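Local coordinates for pheromone cOB1/lipoprotein, YaeC family (Enterococcus faecalis, PDB 4EF1), which probably binds methionine as the lipid-anchored substrate-binding component of an ABC-type uptake system, and is also the precursor of the sex pheromone cOB1, at residues D144-T147 and K148-F152. Residues are numbered along the deposited sequence; the frame is centred on the assembly and turned at random.
Sequences DKNT and KKLKF
Asn146 meets Leu150 through both ends of its side-chain amide. Its OD1 accepts a hydrogen bond from the backbone N of Leu150 at 3.0 Å. That donor lies above the plane of the side-chain carbonyl rather than on a lone pair. On the other branch, ND2 of Asn146 donates to the backbone O of Leu150, also at 3.0 Å. This bond runs in the carbonyl plane of Leu150, on a lone pair, but is bent, with 140° at the hydrogen. Two bonds to one residue restrict rotation of the amide. CG of Asn146 is anti to its own backbone N (chi1 -169°), which swings the amide across the turn to Leu150.

One water extends the polar set. It donates to OD1 of Asn146 and accepts a hydrogen bond from the backbone N of Lys148 at 2.7 Å. OD1 therefore takes two donors.

The backbone makes a type I beta turn from Asn146 to Lys149. Lys149 N closes it on Asn146 O at 3.1 Å. The turn leads from strand 143-146, which pairs with strand 127-129, into strand 151-156 at the edge of a five-stranded sheet. It lies at the surface, about 25 Å from the chain centre (centre to centre). Lys149, the last residue of the turn, has a positive phi (50°), and the two bonds from Asn146 reach Leu150 just beyond it.

The remaining contacts are van der Waals. CB of Leu150 rests against OD1 of Asn146 at 3.7 Å. The apolar part is the packing of the Leu150 side chain on Ile99 and Ile105. ND2 of Asn146 lies 4.3 Å from CE2 of Phe152, in an oblique approach to the ring, which also stacks with Phe140. The Lys148 side chain ends at the backbone O atoms of Gln97 and Ile99, both hydrogen-bonded by its NZ.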
loop_
_atom_site.group_PDB
_atom_site.type_symbol
_atom_site.label_atom_id
_atom_site.label_comp_id
_atom_site.label_asym_id
_atom_site.label_seq_id
_atom_site.Cartn_x
_atom_site.Cartn_y
_atom_site.Cartn_z
ATOM N N ASP A 144 -4.394 -9.617 22.944
ATOM C CA ASP A 144 -4.343 -10.323 24.200
ATOM C C ASP A 144 -3.267 -9.664 25.097
ATOM O O ASP A 144 -3.623 -8.832 25.933
ATOM C CB ASP A 144 -4.086 -11.816 23.929
ATOM C CG ASP A 144 -3.905 -12.629 25.179
ATOM O OD1 ASP A 144 -4.291 -12.174 26.278
ATOM O OD2 ASP A 144 -3.385 -13.750 25.039
ATOM N N LYS A 145 -1.983 -10.031 24.948
ATOM C CA LYS A 145 -0.918 -9.362 25.707
ATOM C C LYS A 145 -0.668 -7.999 25.085
ATOM O O LYS A 145 -0.653 -7.894 23.875
ATOM C CB LYS A 145 0.398 -10.172 25.747
ATOM C CG LYS A 145 0.347 -11.481 26.561
ATOM C CD LYS A 145 0.486 -11.219 28.054
ATOM C CE LYS A 145 0.538 -12.454 28.923
ATOM N NZ LYS A 145 0.551 -12.106 30.381
ATOM N N ASN A 146 -0.495 -6.977 25.929
ATOM C CA ASN A 146 -0.132 -5.586 25.537
ATOM C C ASN A 146 0.802 -5.089 26.648
ATOM O O ASN A 146 0.349 -4.464 27.633
ATOM C CB ASN A 146 -1.393 -4.722 25.418
ATOM C CG ASN A 146 -1.122 -3.379 24.757
ATOM O OD1 ASN A 146 0.036 -2.962 24.588
ATOM N ND2 ASN A 146 -2.184 -2.711 24.330
ATOM N N THR A 147 2.104 -5.371 26.471
ATOM C CA THR A 147 3.109 -5.143 27.514
ATOM C C THR A 147 3.209 -3.671 27.926
ATOM O O THR A 147 3.279 -3.361 29.112
ATOM C CB THR A 147 4.476 -5.705 27.083
ATOM O OG1 THR A 147 4.323 -7.102 26.779
ATOM C CG2 THR A 147 5.543 -5.504 28.156
ATOM N N LYS A 148 3.194 -2.777 26.946
ATOM C CA LYS A 148 3.287 -1.335 27.219
ATOM C C LYS A 148 1.908 -0.654 27.360
ATOM O O LYS A 148 1.842 0.545 27.476
ATOM C CB LYS A 148 4.137 -0.646 26.118
ATOM C CG LYS A 148 5.599 -0.972 26.210
ATOM C CD LYS A 148 6.361 -0.269 25.085
ATOM C CE LYS A 148 7.848 -0.346 25.297
ATOM N NZ LYS A 148 8.364 0.368 26.493
ATOM N N LYS A 149 0.820 -1.425 27.366
ATOM C CA LYS A 149 -0.534 -0.899 27.446
ATOM C C LYS A 149 -0.755 0.209 26.419
ATOM O O LYS A 149 -1.297 1.258 26.716
ATOM C CB LYS A 149 -0.874 -0.444 28.879
ATOM C CG LYS A 149 -0.773 -1.598 29.899
ATOM C CD LYS A 149 -0.271 -1.174 31.276
ATOM C CE LYS A 149 -0.374 -2.262 32.358
ATOM N NZ LYS A 149 0.610 -2.011 33.459
ATOM N N LEU A 150 -0.363 -0.083 25.185
ATOM C CA LEU A 150 -0.490 0.843 24.109
ATOM C C LEU A 150 -1.947 1.109 23.758
ATOM O O LEU A 150 -2.827 0.228 23.883
ATOM C CB LEU A 150 0.308 0.370 22.890
ATOM C CG LEU A 150 1.811 0.263 23.014
ATOM C CD1 LEU A 150 2.398 -0.300 21.715
ATOM C CD2 LEU A 150 2.436 1.609 23.365
ATOM N N LYS A 151 -2.197 2.365 23.412
ATOM C CA LYS A 151 -3.477 2.808 22.931
ATOM C C LYS A 151 -3.373 2.969 21.439
ATOM O O LYS A 151 -2.267 3.227 20.866
ATOM C CB LYS A 151 -3.883 4.136 23.584
ATOM C CG LYS A 151 -4.057 4.094 25.099
ATOM C CD LYS A 151 -4.196 5.511 25.667
ATOM C CE LYS A 151 -4.165 5.532 27.178
ATOM N NZ LYS A 151 -2.842 5.146 27.738
ATOM N N PHE A 152 -4.508 2.843 20.766
ATOM C CA PHE A 152 -4.532 3.013 19.300
ATOM C C PHE A 152 -5.555 4.061 18.833
ATOM O O PHE A 152 -6.711 3.986 19.172
ATOM C CB PHE A 152 -4.799 1.662 18.630
ATOM C CG PHE A 152 -3.766 0.622 18.973
ATOM C CD1 PHE A 152 -2.620 0.486 18.179
ATOM C CD2 PHE A 152 -3.903 -0.174 20.087
ATOM C CE1 PHE A 152 -1.656 -0.475 18.475
ATOM C CE2 PHE A 152 -2.934 -1.119 20.412
ATOM C CZ PHE A 152 -1.813 -1.266 19.597
HETATM O O HOH W 1 2.875 -3.157 24.262
#